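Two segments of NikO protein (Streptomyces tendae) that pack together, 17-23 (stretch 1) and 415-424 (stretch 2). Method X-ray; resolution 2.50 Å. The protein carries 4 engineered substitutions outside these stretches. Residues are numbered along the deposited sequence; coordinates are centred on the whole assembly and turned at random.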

# COMPACT_ATOMS: atom_id res chain seq x y z
N GLU A 17 1.15 15.78 32.64
CA GLU A 17 0.49 14.80 33.49
C GLU A 17 -0.95 14.59 33.02
O GLU A 17 -1.81 15.45 33.20
CB GLU A 17 0.51 15.25 34.95
CG GLU A 17 0.00 14.21 35.94
CD GLU A 17 0.18 14.64 37.38
OE1 GLU A 17 1.34 14.74 37.83
OE2 GLU A 17 -0.84 14.88 38.06
N ILE A 18 -1.19 13.44 32.40
CA ILE A 18 -2.48 13.16 31.78
C ILE A 18 -3.36 12.23 32.61
O ILE A 18 -2.93 11.14 33.00
CB ILE A 18 -2.31 12.55 30.37
CG1 ILE A 18 -1.45 13.46 29.49
CG2 ILE A 18 -3.67 12.30 29.72
CD1 ILE A 18 -0.09 12.89 29.16
N HIS A 19 -4.58 12.67 32.88
CA HIS A 19 -5.58 11.82 33.52
C HIS A 19 -6.73 11.57 32.56
O HIS A 19 -7.70 12.33 32.52
CB HIS A 19 -6.10 12.48 34.80
CG HIS A 19 -5.07 12.63 35.87
ND1 HIS A 19 -4.32 13.78 36.03
CD2 HIS A 19 -4.65 11.78 36.84
CE1 HIS A 19 -3.49 13.63 37.04
NE2 HIS A 19 -3.67 12.43 37.56
N GLY A 20 -6.62 10.50 31.78
CA GLY A 20 -7.62 10.18 30.78
C GLY A 20 -8.84 9.48 31.35
O GLY A 20 -8.90 9.20 32.55
N GLY A 21 -9.80 9.18 30.49
CA GLY A 21 -11.03 8.53 30.91
C GLY A 21 -12.20 9.49 30.90
O GLY A 21 -13.35 9.09 31.11
N ASN A 22 -11.92 10.76 30.64
CA ASN A 22 -12.95 11.78 30.57
C ASN A 22 -13.40 12.05 29.14
O ASN A 22 -12.57 12.12 28.23
CB ASN A 22 -12.48 13.08 31.24
CG ASN A 22 -12.09 12.88 32.69
OD1 ASN A 22 -12.95 12.77 33.56
ND2 ASN A 22 -10.79 12.84 32.95
N ARG A 23 -14.70 12.21 28.95
CA ARG A 23 -15.26 12.48 27.63
C ARG A 23 -15.15 13.96 27.27
O ARG A 23 -15.47 14.83 28.08
CB ARG A 23 -16.71 12.02 27.56
CG ARG A 23 -16.86 10.51 27.41
CD ARG A 23 -16.42 10.06 26.03
NE ARG A 23 -16.07 8.65 25.99
CZ ARG A 23 -15.74 7.99 24.88
NH1 ARG A 23 -15.71 8.63 23.72
NH2 ARG A 23 -15.44 6.70 24.94
N LEU A 415 0.12 10.49 20.92
CA LEU A 415 0.31 9.90 22.24
C LEU A 415 -0.59 10.58 23.26
O LEU A 415 -1.13 9.93 24.16
CB LEU A 415 1.78 10.01 22.68
CG LEU A 415 2.77 9.10 21.96
CD1 LEU A 415 4.17 9.29 22.51
CD2 LEU A 415 2.33 7.65 22.07
N LEU A 416 -0.75 11.89 23.11
CA LEU A 416 -1.59 12.67 24.01
C LEU A 416 -3.05 12.26 23.86
O LEU A 416 -3.78 12.19 24.85
CB LEU A 416 -1.42 14.16 23.73
CG LEU A 416 -2.22 15.13 24.60
CD1 LEU A 416 -1.97 14.85 26.07
CD2 LEU A 416 -1.85 16.57 24.26
N LEU A 417 -3.47 12.00 22.63
CA LEU A 417 -4.84 11.57 22.36
C LEU A 417 -5.10 10.18 22.92
O LEU A 417 -6.16 9.92 23.49
CB LEU A 417 -5.13 11.60 20.86
CG LEU A 417 -5.07 12.95 20.16
CD1 LEU A 417 -5.41 12.81 18.69
CD2 LEU A 417 -5.99 13.96 20.84
N ALA A 418 -4.13 9.29 22.74
CA ALA A 418 -4.25 7.92 23.23
C ALA A 418 -4.24 7.87 24.75
O ALA A 418 -4.93 7.05 25.36
CB ALA A 418 -3.13 7.07 22.66
N ALA A 419 -3.45 8.76 25.36
CA ALA A 419 -3.37 8.83 26.82
C ALA A 419 -4.69 9.28 27.43
O ALA A 419 -5.06 8.85 28.52
CB ALA A 419 -2.25 9.76 27.24
N LEU A 420 -5.40 10.15 26.71
CA LEU A 420 -6.68 10.66 27.18
C LEU A 420 -7.77 9.58 27.18
O LEU A 420 -8.82 9.75 27.78
CB LEU A 420 -7.13 11.86 26.33
CG LEU A 420 -6.35 13.16 26.55
CD1 LEU A 420 -6.74 14.20 25.51
CD2 LEU A 420 -6.58 13.70 27.95
N ALA A 421 -7.50 8.48 26.49
CA ALA A 421 -8.43 7.36 26.44
C ALA A 421 -8.22 6.42 27.62
O ALA A 421 -9.13 5.72 28.04
CB ALA A 421 -8.30 6.61 25.13
N VAL A 422 -7.00 6.42 28.16
CA VAL A 422 -6.64 5.54 29.26
C VAL A 422 -7.18 6.05 30.60
O VAL A 422 -6.84 7.15 31.04
CB VAL A 422 -5.11 5.39 29.38
CG1 VAL A 422 -4.75 4.63 30.64
CG2 VAL A 422 -4.56 4.68 28.15
N PRO A 423 -8.03 5.24 31.25
CA PRO A 423 -8.62 5.61 32.55
C PRO A 423 -7.60 5.55 33.68
O PRO A 423 -7.69 4.69 34.55
CB PRO A 423 -9.69 4.54 32.75
CG PRO A 423 -9.18 3.36 32.00
CD PRO A 423 -8.47 3.91 30.80
N GLY A 424 -6.63 6.47 33.66
CA GLY A 424 -5.60 6.51 34.67
C GLY A 424 -4.59 7.61 34.41
O GLY A 424 -4.84 8.51 33.61
O HOH W 1 -9.97 12.07 28.63

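Main-chain oxygens that a segment leaves open can be taken up by the backbone of a neighbouring segment; these two segments of NikO, nearly 400 residues apart in sequence, illustrate the principle. Along stretch 2 the contact begins as hydrophobic packing and ends as backbone bonding. L415 lies out of reach, but its carbonyl accepts the amide of A419 in a regular helical bond. L416 sets off sideways, and its end swings nearer, bringing L416 CD1 to 3.7 Å from CG1 of I18. L417 points away and A418 is out of reach, so neither takes part in the contact. A419 points toward the strand, placing its CB 3.8 Å from I18 CG2. I18 CG2 also lies 3.7 Å from L420 CD2, so buried I18, pointing toward stretch 2, packs against the apolar side chains of L416, A419 and L420.

At L420 the chemistry changes. Its carbonyl oxygen, L420 O, accepts a hydrogen bond from G21 N (2.9 Å, 161°), and water 1 donates both to L420 O (2.7 Å) and to N22 O (2.6 Å), a bridge that extends the link along the loop. Here the backbones are close enough that G20 CA lies 3.3 Å from L420 O. A CB on G20 would fall 2.3 Å from A419 O and 2.5 Å from V422 O, clashing with both; glycine permits the approach. G21 adopts a positive phi, itself suited to glycine.

A421 and V422 direct their side chains away, leaving main chain at the interface. P423 also points away, with P423 CA 3.6 Å from G20 O. Finally, G424 O accepts a hydrogen bond from G20 N (3.2 Å, 138°) and a CA-H...O contact from H19 CA (3.4 Å), so the segment after the helix is fastened to the end of the strand and the loop that follows it.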